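Local coordinates for protein peptidoglycan D,D-transpeptidase FtsI (Yersinia pestis, PDB 6SYN) that probably cross-links peptidoglycan as a class B penicillin-binding protein, a D,D-transpeptidase of the septal cell wall whose active site is blocked by beta-lactams, at residues A[122-126]-A[135-139]; A[177-181]-A[390-394]; A[257-261]-A[320-325]; A[272-278]-A[291-297]. One frame throughout, in Å; residues are numbered along the deposited sequence.

Contact 1: residues A[122-126]-A[135-139]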
loop_
_atom_site.group_PDB
_atom_site.type_symbol
_atom_site.label_atom_id
_atom_site.label_comp_id
_atom_site.label_asym_id
_atom_site.label_seq_id
_atom_site.Cartn_x
_atom_site.Cartn_y
_atom_site.Cartn_z
ATOM N N HIS A 122 1.007 -9.773 -1.302
ATOM C CA HIS A 122 -0.070 -8.959 -1.922
ATOM C C HIS A 122 0.290 -8.612 -3.375
ATOM O O HIS A 122 -0.617 -8.683 -4.224
ATOM C CB HIS A 122 -0.371 -7.739 -1.045
ATOM C CG HIS A 122 -1.057 -8.103 0.228
ATOM N ND1 HIS A 122 -2.392 -8.483 0.262
ATOM C CD2 HIS A 122 -0.605 -8.177 1.498
ATOM C CE1 HIS A 122 -2.733 -8.760 1.504
ATOM N NE2 HIS A 122 -1.652 -8.583 2.282
ATOM N N ILE A 123 1.556 -8.282 -3.653
ATOM C CA ILE A 123 2.068 -7.915 -5.013
ATOM C C ILE A 123 2.015 -9.141 -5.935
ATOM O O ILE A 123 1.484 -9.030 -7.048
ATOM C CB ILE A 123 3.508 -7.368 -4.939
ATOM C CG1 ILE A 123 3.607 -6.147 -4.021
ATOM C CG2 ILE A 123 4.045 -7.085 -6.339
ATOM C CD1 ILE A 123 4.887 -5.353 -4.166
ATOM N N ILE A 124 2.604 -10.250 -5.492
ATOM C CA ILE A 124 2.794 -11.493 -6.292
ATOM C C ILE A 124 1.451 -12.217 -6.379
ATOM O O ILE A 124 1.009 -12.511 -7.501
ATOM C CB ILE A 124 3.876 -12.397 -5.668
ATOM C CG1 ILE A 124 5.191 -11.649 -5.424
ATOM C CG2 ILE A 124 4.081 -13.640 -6.516
ATOM C CD1 ILE A 124 5.913 -11.213 -6.679
ATOM N N GLY A 125 0.845 -12.485 -5.222
ATOM C CA GLY A 125 -0.383 -13.288 -5.095
ATOM C C GLY A 125 -0.066 -14.769 -5.062
ATOM O O GLY A 125 1.072 -15.122 -4.708
ATOM N N VAL A 126 -1.038 -15.608 -5.415
ATOM C CA VAL A 126 -0.904 -17.095 -5.395
ATOM C C VAL A 126 -1.633 -17.683 -6.606
ATOM O O VAL A 126 -2.189 -16.906 -7.405
ATOM C CB VAL A 126 -1.432 -17.681 -4.074
ATOM C CG1 VAL A 126 -0.434 -17.495 -2.947
ATOM C CG2 VAL A 126 -2.778 -17.086 -3.702
ATOM N N GLU A 135 -4.785 -14.111 -7.955
ATOM C CA GLU A 135 -4.569 -12.813 -7.260
ATOM C C GLU A 135 -3.197 -12.225 -7.627
ATOM O O GLU A 135 -2.267 -12.991 -7.956
ATOM C CB GLU A 135 -4.750 -13.003 -5.749
ATOM C CG GLU A 135 -4.486 -11.756 -4.912
ATOM C CD GLU A 135 -5.475 -10.610 -5.079
ATOM O OE1 GLU A 135 -6.676 -10.821 -4.795
ATOM O OE2 GLU A 135 -5.040 -9.501 -5.477
ATOM N N GLY A 136 -3.115 -10.890 -7.587
ATOM C CA GLY A 136 -1.899 -10.088 -7.804
ATOM C C GLY A 136 -1.284 -10.315 -9.172
ATOM O O GLY A 136 -2.016 -10.629 -10.133
ATOM N N VAL A 137 0.035 -10.149 -9.244
ATOM C CA VAL A 137 0.856 -10.337 -10.473
ATOM C C VAL A 137 0.617 -11.750 -11.017
ATOM O O VAL A 137 0.466 -11.887 -12.245
ATOM C CB VAL A 137 2.341 -10.054 -10.178
ATOM C CG1 VAL A 137 3.271 -10.982 -10.938
ATOM C CG2 VAL A 137 2.680 -8.597 -10.453
ATOM N N GLU A 138 0.577 -12.751 -10.134
ATOM C CA GLU A 138 0.384 -14.182 -10.497
ATOM C C GLU A 138 -0.857 -14.296 -11.398
ATOM O O GLU A 138 -0.749 -14.931 -12.464
ATOM C CB GLU A 138 0.313 -15.039 -9.229
ATOM C CG GLU A 138 0.683 -16.496 -9.444
ATOM C CD GLU A 138 2.165 -16.791 -9.596
ATOM O OE1 GLU A 138 2.665 -16.684 -10.728
ATOM O OE2 GLU A 138 2.811 -17.146 -8.592
ATOM N N LYS A 139 -1.975 -13.666 -11.023
ATOM C CA LYS A 139 -3.179 -13.577 -11.896
ATOM C C LYS A 139 -2.888 -12.618 -13.057
ATOM O O LYS A 139 -3.003 -13.045 -14.220
ATOM C CB LYS A 139 -4.428 -13.094 -11.152
ATOM C CG LYS A 139 -5.523 -12.563 -12.073
ATOM C CD LYS A 139 -6.945 -12.909 -11.677
ATOM C CE LYS A 139 -7.796 -13.292 -12.873
ATOM N NZ LYS A 139 -9.221 -13.480 -12.508
#
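Two carbonyls at the C-terminal end of helix 121-124 are taken up by amides at the start of helix 136-140. Ile-123 O accepts from Val-137 N at 2.9 Å, and Ile-124 O from Glu-138 N at 2.7 Å, both nearly linear, so amides at one helix start satisfy carbonyls at the other helix end. Glu-135 O, which also takes Lys-139 N at 3.2 Å, receives a CA-H...O contact from Gly-125 CA at 3.4 Å. The backbones come this close because glycines sit where they are nearest: a CB on Gly-125 would clash with Glu-135 O, and one on Gly-136 with the carbonyls of Ile-123 and Ile-124; both residues also have positive phi. Gly-136 N makes a weak bond of 3.2 Å to OE2 of Glu-135. The buried carboxylate of Glu-138 is paired elsewhere, in salt bridges to Arg-16 and Arg-112 and a hydrogen bond to Tyr-114. The chemistry thus implies a junction held by main-chain polarity, with the buried acid neutralised by arginines from the surrounding N-terminal region.

Contact 2: residues A[177-181]-A[390-394]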
loop_
_atom_site.group_PDB
_atom_site.type_symbol
_atom_site.label_atom_id
_atom_site.label_comp_id
_atom_site.label_asym_id
_atom_site.label_seq_id
_atom_site.Cartn_x
_atom_site.Cartn_y
_atom_site.Cartn_z
ATOM N N LEU A 177 9.292 -12.865 -15.601
ATOM C CA LEU A 177 8.775 -11.503 -15.311
ATOM C C LEU A 177 9.795 -10.780 -14.429
ATOM O O LEU A 177 10.230 -11.378 -13.433
ATOM C CB LEU A 177 7.413 -11.636 -14.621
ATOM C CG LEU A 177 6.661 -10.335 -14.347
ATOM C CD1 LEU A 177 6.564 -9.477 -15.596
ATOM C CD2 LEU A 177 5.270 -10.625 -13.802
ATOM N N VAL A 178 10.196 -9.567 -14.807
ATOM C CA VAL A 178 11.093 -8.701 -13.990
ATOM C C VAL A 178 10.240 -7.556 -13.436
ATOM O O VAL A 178 9.849 -6.678 -14.226
ATOM C CB VAL A 178 12.301 -8.207 -14.813
ATOM C CG1 VAL A 178 13.233 -7.314 -13.999
ATOM C CG2 VAL A 178 13.079 -9.373 -15.404
ATOM N N LEU A 179 9.927 -7.586 -12.136
ATOM C CA LEU A 179 9.118 -6.527 -11.475
ATOM C C LEU A 179 9.987 -5.279 -11.269
ATOM O O LEU A 179 11.232 -5.386 -11.329
ATOM C CB LEU A 179 8.563 -7.027 -10.136
ATOM C CG LEU A 179 7.559 -8.181 -10.193
ATOM C CD1 LEU A 179 6.992 -8.451 -8.809
ATOM C CD2 LEU A 179 6.422 -7.909 -11.168
ATOM N N SER A 180 9.332 -4.142 -11.034
ATOM C CA SER A 180 9.951 -2.833 -10.701
ATOM C C SER A 180 10.343 -2.792 -9.214
ATOM O O SER A 180 11.160 -1.936 -8.847
ATOM C CB SER A 180 9.004 -1.718 -11.036
ATOM O OG SER A 180 7.926 -1.702 -10.115
ATOM N N VAL A 181 9.775 -3.685 -8.397
ATOM C CA VAL A 181 9.932 -3.727 -6.911
ATOM C C VAL A 181 11.354 -4.183 -6.549
ATOM O O VAL A 181 11.979 -4.887 -7.363
ATOM C CB VAL A 181 8.850 -4.643 -6.304
ATOM C CG1 VAL A 181 9.117 -5.006 -4.851
ATOM C CG2 VAL A 181 7.472 -4.027 -6.454
ATOM N N SER A 390 4.452 1.892 -12.906
ATOM C CA SER A 390 4.599 0.492 -13.397
ATOM C C SER A 390 5.094 -0.429 -12.267
ATOM O O SER A 390 5.799 0.082 -11.371
ATOM C CB SER A 390 5.488 0.426 -14.625
ATOM O OG SER A 390 6.822 0.799 -14.326
ATOM N N ILE A 391 4.716 -1.722 -12.305
ATOM C CA ILE A 391 5.199 -2.796 -11.371
ATOM C C ILE A 391 6.268 -3.646 -12.070
ATOM O O ILE A 391 6.657 -4.673 -11.478
ATOM C CB ILE A 391 4.096 -3.731 -10.803
ATOM C CG1 ILE A 391 2.776 -3.694 -11.577
ATOM C CG2 ILE A 391 3.880 -3.479 -9.315
ATOM C CD1 ILE A 391 2.829 -4.396 -12.916
ATOM N N THR A 392 6.727 -3.262 -13.265
ATOM C CA THR A 392 7.799 -3.986 -14.008
ATOM C C THR A 392 8.974 -3.035 -14.246
ATOM O O THR A 392 8.732 -1.834 -14.439
ATOM C CB THR A 392 7.259 -4.619 -15.297
ATOM O OG1 THR A 392 6.797 -3.598 -16.183
ATOM C CG2 THR A 392 6.141 -5.602 -15.023
ATOM N N ARG A 393 10.199 -3.557 -14.196
ATOM C CA ARG A 393 11.427 -2.762 -14.432
ATOM C C ARG A 393 11.247 -2.021 -15.758
ATOM O O ARG A 393 10.800 -2.656 -16.732
ATOM C CB ARG A 393 12.668 -3.657 -14.448
ATOM C CG ARG A 393 13.965 -2.897 -14.222
ATOM C CD ARG A 393 15.200 -3.755 -14.426
ATOM N NE ARG A 393 16.300 -3.273 -13.595
ATOM C CZ ARG A 393 17.143 -2.290 -13.914
ATOM N NH1 ARG A 393 17.042 -1.661 -15.076
ATOM N NH2 ARG A 393 18.093 -1.941 -13.063
ATOM N N VAL A 394 11.526 -0.717 -15.771
ATOM C CA VAL A 394 11.456 0.139 -16.990
ATOM C C VAL A 394 12.885 0.547 -17.348
ATOM O O VAL A 394 13.707 0.649 -16.418
ATOM C CB VAL A 394 10.550 1.370 -16.777
ATOM C CG1 VAL A 394 9.222 0.995 -16.142
ATOM C CG2 VAL A 394 11.234 2.461 -15.964
#
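Ser-390 opens the second segment with its carbonyl O 3.0 Å from OG of Ser-180, a hydroxyl that is also hydrogen-bonded to Val-217 O. The hydroxyl of Ser-390 reaches forward along its own segment, its OG 3.3 Å from Thr-392 O. At Ile-391 the carbonyl O receives Ser-180 N at 2.8 Å and lies 3.1 Å from Leu-179 CA, a CA-H...O contact, while the side chain reaches Leu-336 outside the segment. Thr-392 comes next, its CA only 3.8 Å from Leu-179 CA; its CG2 meets CD1 of Leu-177 at 3.9 Å, and its CA approaches Val-178 O at 3.4 Å. Arg-393 then gives its N to Val-178 O at 3.1 Å and lays CB against CG1 of Val-178 at 3.7 Å, before its guanidinium leads off to the carbonyl of Arg-22 through NE. Two main-chain hydrogen bonds thus flank Leu-179 and Thr-392, the pattern of a single isolated beta bridge, here joining the end of strand 177-178, which pairs in parallel with strand 19-20 in the mixed N-terminal sheet, to a loop of the transpeptidase domain.

Contact 3: residues A[257-261]-A[320-325]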
loop_
_atom_site.group_PDB
_atom_site.type_symbol
_atom_site.label_atom_id
_atom_site.label_comp_id
_atom_site.label_asym_id
_atom_site.label_seq_id
_atom_site.Cartn_x
_atom_site.Cartn_y
_atom_site.Cartn_z
ATOM N N MET A 257 -1.020 20.757 -2.306
ATOM C CA MET A 257 -1.621 21.111 -3.621
ATOM C C MET A 257 -2.511 22.353 -3.482
ATOM O O MET A 257 -2.630 23.096 -4.471
ATOM C CB MET A 257 -2.433 19.952 -4.203
ATOM C CG MET A 257 -1.606 18.708 -4.443
ATOM S SD MET A 257 -2.575 17.390 -5.207
ATOM C CE MET A 257 -3.457 16.737 -3.790
ATOM N N VAL A 258 -3.103 22.591 -2.311
ATOM C CA VAL A 258 -3.919 23.821 -2.072
ATOM C C VAL A 258 -2.982 25.032 -2.110
ATOM O O VAL A 258 -3.323 26.032 -2.775
ATOM C CB VAL A 258 -4.702 23.779 -0.749
ATOM C CG1 VAL A 258 -5.497 25.062 -0.546
ATOM C CG2 VAL A 258 -5.610 22.562 -0.651
ATOM N N VAL A 259 -1.848 24.934 -1.415
ATOM C CA VAL A 259 -0.805 25.998 -1.348
ATOM C C VAL A 259 -0.300 26.269 -2.768
ATOM O O VAL A 259 -0.163 27.447 -3.121
ATOM C CB VAL A 259 0.332 25.610 -0.383
ATOM C CG1 VAL A 259 1.532 26.537 -0.501
ATOM C CG2 VAL A 259 -0.164 25.568 1.052
ATOM N N MET A 260 -0.068 25.220 -3.557
ATOM C CA MET A 260 0.428 25.333 -4.955
ATOM C C MET A 260 -0.580 26.130 -5.794
ATOM O O MET A 260 -0.166 27.108 -6.441
ATOM C CB MET A 260 0.659 23.950 -5.576
ATOM C CG MET A 260 1.937 23.283 -5.083
ATOM S SD MET A 260 2.043 21.522 -5.490
ATOM C CE MET A 260 3.553 21.082 -4.636
ATOM N N THR A 261 -1.854 25.744 -5.766
ATOM C CA THR A 261 -2.940 26.399 -6.543
ATOM C C THR A 261 -2.989 27.891 -6.189
ATOM O O THR A 261 -2.994 28.715 -7.115
ATOM C CB THR A 261 -4.286 25.703 -6.301
ATOM O OG1 THR A 261 -4.091 24.302 -6.492
ATOM C CG2 THR A 261 -5.378 26.182 -7.231
ATOM N N ALA A 320 -10.713 25.191 -9.310
ATOM C CA ALA A 320 -9.235 25.303 -9.220
ATOM C C ALA A 320 -8.643 24.061 -8.537
ATOM O O ALA A 320 -7.807 23.385 -9.178
ATOM C CB ALA A 320 -8.839 26.567 -8.498
ATOM N N LEU A 321 -9.051 23.765 -7.297
ATOM C CA LEU A 321 -8.544 22.588 -6.538
ATOM C C LEU A 321 -8.988 21.296 -7.232
ATOM O O LEU A 321 -8.259 20.284 -7.116
ATOM C CB LEU A 321 -9.040 22.625 -5.088
ATOM C CG LEU A 321 -8.320 23.609 -4.172
ATOM C CD1 LEU A 321 -8.995 23.673 -2.813
ATOM C CD2 LEU A 321 -6.857 23.236 -4.019
ATOM N N VAL A 322 -10.132 21.332 -7.922
ATOM C CA VAL A 322 -10.656 20.175 -8.707
ATOM C C VAL A 322 -9.718 19.940 -9.897
ATOM O O VAL A 322 -9.444 18.774 -10.200
ATOM C CB VAL A 322 -12.119 20.373 -9.150
ATOM C CG1 VAL A 322 -12.602 19.223 -10.023
ATOM C CG2 VAL A 322 -13.040 20.540 -7.951
ATOM N N ASP A 323 -9.218 21.006 -10.521
ATOM C CA ASP A 323 -8.244 20.906 -11.641
ATOM C C ASP A 323 -6.884 20.409 -11.125
ATOM O O ASP A 323 -6.304 19.523 -11.773
ATOM C CB ASP A 323 -8.088 22.233 -12.386
ATOM C CG ASP A 323 -7.582 22.029 -13.801
ATOM O OD1 ASP A 323 -8.359 21.486 -14.621
ATOM O OD2 ASP A 323 -6.407 22.375 -14.062
ATOM N N THR A 324 -6.379 20.946 -10.013
ATOM C CA THR A 324 -5.026 20.612 -9.495
ATOM C C THR A 324 -4.990 19.162 -8.992
ATOM O O THR A 324 -3.998 18.476 -9.291
ATOM C CB THR A 324 -4.556 21.597 -8.420
ATOM O OG1 THR A 324 -4.517 22.906 -8.992
ATOM C CG2 THR A 324 -3.189 21.235 -7.879
ATOM N N TYR A 325 -6.002 18.704 -8.251
ATOM C CA TYR A 325 -6.040 17.317 -7.718
ATOM C C TYR A 325 -6.106 16.340 -8.896
ATOM O O TYR A 325 -5.417 15.296 -8.836
ATOM C CB TYR A 325 -7.226 17.091 -6.778
ATOM C CG TYR A 325 -7.213 17.843 -5.473
ATOM C CD1 TYR A 325 -6.321 18.869 -5.209
ATOM C CD2 TYR A 325 -8.160 17.559 -4.508
ATOM C CE1 TYR A 325 -6.353 19.567 -4.012
ATOM C CE2 TYR A 325 -8.208 18.242 -3.306
ATOM C CZ TYR A 325 -7.303 19.253 -3.056
ATOM O OH TYR A 325 -7.366 19.925 -1.872
#
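Helix 255-264, which begins at Lys-255 of the penicillin-binding SxxK motif, packs here against helix 319-327 in the buried helical part of the transpeptidase domain. The axes of the two short segments pass 9.8 Å apart at 117°, and threonines meet where they face each other: the OG1 atoms of Thr-261 and Thr-324 are 2.9 Å apart in a hydrogen bond. Thr-261 OG1 also donates to Met-257 O, one turn back, at 2.8 Å. Apolar contacts flank the polar pair, with CG2 of Thr-261 against CB of Ala-320 at 3.7 Å and CG2 of Thr-324 against CB of Met-257 at 4.0 Å. In this penicillin-recognising fold Lys-255 of the CB9 pocket opens the helix, with Ser-252 just ahead of it, and the side chain of Val-258 lies about 11 Å from the bound CB9. CG2 of Val-258 touches CD2 of Leu-321 at 3.7 Å and approaches the ring edge of Tyr-325, 3.4 Å from OH. Over one face of that ring sits CE of Met-257, 4.2 Å from the centroid in a CH-pi contact, while SD of Met-257 lies 4.9 Å from the same centroid, an oblique Met-aromatic contact. The Tyr-325 hydroxyl bonds to Phe-360 O, and the two rings stack.

Contact 4: residues A[272-278]-A[291-297]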
loop_
_atom_site.group_PDB
_atom_site.type_symbol
_atom_site.label_atom_id
_atom_site.label_comp_id
_atom_site.label_asym_id
_atom_site.label_seq_id
_atom_site.Cartn_x
_atom_site.Cartn_y
_atom_site.Cartn_z
ATOM N N SER A 272 3.379 35.458 2.691
ATOM C CA SER A 272 2.032 35.955 3.095
ATOM C C SER A 272 1.627 35.392 4.464
ATOM O O SER A 272 2.102 34.296 4.816
ATOM C CB SER A 272 0.984 35.617 2.066
ATOM O OG SER A 272 1.264 36.242 0.823
ATOM N N VAL A 273 0.749 36.106 5.176
ATOM C CA VAL A 273 0.282 35.783 6.558
ATOM C C VAL A 273 -1.243 35.934 6.617
ATOM O O VAL A 273 -1.731 37.066 6.415
ATOM C CB VAL A 273 0.954 36.683 7.616
ATOM C CG1 VAL A 273 0.479 36.349 9.024
ATOM C CG2 VAL A 273 2.473 36.622 7.543
ATOM N N LEU A 274 -1.947 34.841 6.935
ATOM C CA LEU A 274 -3.433 34.743 6.985
ATOM C C LEU A 274 -3.904 34.678 8.441
ATOM O O LEU A 274 -3.238 34.003 9.255
ATOM C CB LEU A 274 -3.885 33.498 6.209
ATOM C CG LEU A 274 -4.159 33.711 4.719
ATOM C CD1 LEU A 274 -2.924 34.223 4.004
ATOM C CD2 LEU A 274 -4.648 32.433 4.060
ATOM N N ASN A 275 -5.008 35.366 8.747
ATOM C CA ASN A 275 -5.785 35.207 10.005
ATOM C C ASN A 275 -6.283 33.757 10.064
ATOM O O ASN A 275 -7.021 33.357 9.141
ATOM C CB ASN A 275 -6.933 36.222 10.077
ATOM C CG ASN A 275 -7.759 36.107 11.341
ATOM O OD1 ASN A 275 -8.389 35.081 11.592
ATOM N ND2 ASN A 275 -7.770 37.161 12.142
ATOM N N THR A 276 -5.886 32.998 11.092
ATOM C CA THR A 276 -6.184 31.545 11.232
ATOM C C THR A 276 -7.106 31.310 12.436
ATOM O O THR A 276 -7.196 30.154 12.891
ATOM C CB THR A 276 -4.883 30.734 11.283
ATOM O OG1 THR A 276 -3.960 31.428 12.123
ATOM C CG2 THR A 276 -4.278 30.530 9.911
ATOM N N LEU A 277 -7.809 32.351 12.892
ATOM C CA LEU A 277 -8.799 32.267 14.002
ATOM C C LEU A 277 -10.031 31.500 13.525
ATOM O O LEU A 277 -10.306 31.445 12.329
ATOM C CB LEU A 277 -9.166 33.679 14.467
ATOM C CG LEU A 277 -8.041 34.439 15.165
ATOM C CD1 LEU A 277 -8.371 35.920 15.275
ATOM C CD2 LEU A 277 -7.757 33.849 16.539
ATOM N N PRO A 278 -10.812 30.887 14.445
ATOM C CA PRO A 278 -12.041 30.189 14.066
ATOM C C PRO A 278 -13.007 31.149 13.363
ATOM O O PRO A 278 -13.094 32.280 13.795
ATOM C CB PRO A 278 -12.634 29.724 15.402
ATOM C CG PRO A 278 -11.446 29.691 16.341
ATOM C CD PRO A 278 -10.566 30.839 15.894
ATOM N N ARG A 291 -4.258 26.095 18.030
ATOM C CA ARG A 291 -4.864 27.454 18.013
ATOM C C ARG A 291 -3.749 28.476 17.736
ATOM O O ARG A 291 -2.784 28.543 18.530
ATOM C CB ARG A 291 -5.645 27.659 19.322
ATOM C CG ARG A 291 -5.727 29.092 19.834
ATOM C CD ARG A 291 -6.878 29.880 19.245
ATOM N NE ARG A 291 -6.854 31.253 19.731
ATOM C CZ ARG A 291 -7.921 32.031 19.905
ATOM N NH1 ARG A 291 -7.762 33.265 20.356
ATOM N NH2 ARG A 291 -9.140 31.585 19.643
ATOM N N TYR A 292 -3.863 29.205 16.622
ATOM C CA TYR A 292 -2.917 30.264 16.187
ATOM C C TYR A 292 -3.714 31.423 15.580
ATOM O O TYR A 292 -4.603 31.177 14.739
ATOM C CB TYR A 292 -1.894 29.704 15.195
ATOM C CG TYR A 292 -0.694 29.036 15.819
ATOM C CD1 TYR A 292 0.422 29.775 16.181
ATOM C CD2 TYR A 292 -0.658 27.665 16.033
ATOM C CE1 TYR A 292 1.536 29.174 16.747
ATOM C CE2 TYR A 292 0.448 27.047 16.595
ATOM C CZ TYR A 292 1.549 27.805 16.954
ATOM O OH TYR A 292 2.648 27.217 17.510
ATOM N N ALA A 293 -3.399 32.648 16.006
ATOM C CA ALA A 293 -4.100 33.895 15.626
ATOM C C ALA A 293 -3.825 34.187 14.150
ATOM O O ALA A 293 -4.789 34.428 13.406
ATOM C CB ALA A 293 -3.651 35.031 16.515
ATOM N N GLU A 294 -2.546 34.153 13.772
ATOM C CA GLU A 294 -2.036 34.376 12.393
ATOM C C GLU A 294 -1.256 33.124 11.987
ATOM O O GLU A 294 -0.980 32.301 12.875
ATOM C CB GLU A 294 -1.104 35.593 12.315
ATOM C CG GLU A 294 -1.385 36.683 13.343
ATOM C CD GLU A 294 -0.823 36.453 14.741
ATOM O OE1 GLU A 294 0.064 35.583 14.894
ATOM O OE2 GLU A 294 -1.274 37.143 15.683
ATOM N N LEU A 295 -0.885 33.000 10.712
ATOM C CA LEU A 295 0.024 31.924 10.233
ATOM C C LEU A 295 0.486 32.259 8.810
ATOM O O LEU A 295 -0.388 32.514 7.963
ATOM C CB LEU A 295 -0.740 30.593 10.287
ATOM C CG LEU A 295 -0.008 29.371 10.853
ATOM C CD1 LEU A 295 0.899 29.709 12.030
ATOM C CD2 LEU A 295 -1.014 28.307 11.269
ATOM N N SER A 296 1.801 32.275 8.563
ATOM C CA SER A 296 2.394 32.361 7.201
ATOM C C SER A 296 1.928 31.153 6.380
ATOM O O SER A 296 1.370 30.208 6.981
ATOM C CB SER A 296 3.899 32.445 7.236
ATOM O OG SER A 296 4.473 31.191 7.585
ATOM N N VAL A 297 2.151 31.188 5.060
ATOM C CA VAL A 297 1.796 30.090 4.111
ATOM C C VAL A 297 2.601 28.841 4.492
ATOM O O VAL A 297 2.009 27.737 4.521
ATOM C CB VAL A 297 2.015 30.509 2.646
ATOM C CG1 VAL A 297 1.852 29.342 1.687
ATOM C CG2 VAL A 297 1.082 31.637 2.244
#
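A short two-stranded antiparallel ribbon, strands 273-275 and 294-296, lies at the periphery of the transpeptidase domain, and Thr-276 has more of its surface buried here than any other residue. Just past the first strand, its N donates to Ala-293 O at 2.9 Å and its OG1 to Tyr-292 O at 2.7 Å, fastening the chain where the strands part; its CG2 rests on CB of Leu-295 at 3.6 Å. Leu-295 is the partner of Leu-274 in the hydrogen-bonded pair: Leu-274 N to Leu-295 O measures 3.0 Å and Leu-295 N to Leu-274 O 2.9 Å. Both leucines point to one face, whereas Val-273, Asn-275, Glu-294 and Ser-296 occupy the other in the flanking non-hydrogen-bonded pairs. At the far end, Val-297 N makes a weak bond to Ser-272 O at 3.1 Å as Ser-296 takes the N-cap position of helix 297-303, its OG capping Gly-299 N. Leu-277, second to Thr-276 in buried surface, closes an Asx turn, its N donating to Asn-275 OD1 at 3.1 Å. CD2 of Leu-277 lies over one face of the Arg-291 guanidinium, 3.8 Å from its CZ.

How the contacts relate
From the N terminus, contact 1 comes first, closing a short loop of eight residues within the N-terminal region. Contact 2 opens later, and its loop of 208 residues spans much of the transpeptidase domain before returning at 390-394. Contact 3 is nested inside that loop, and contact 4 inside the loop of contact 3, so these three form a nested series. Contacts 1 and 2 touch: Val-137 CG1 packs on Leu-177 CD2 at 3.5 Å and Ile-124 CD1 on Leu-179 CD1 at 3.7 Å, so that helices 121-124 and 136-140 pack on 177-181, which in turn holds the transpeptidase loop 390-394. Across the chain's centre from contact 1, contacts 3 and 4 meet where Val-259 CG1 lies 3.6 Å from Val-297 CG1.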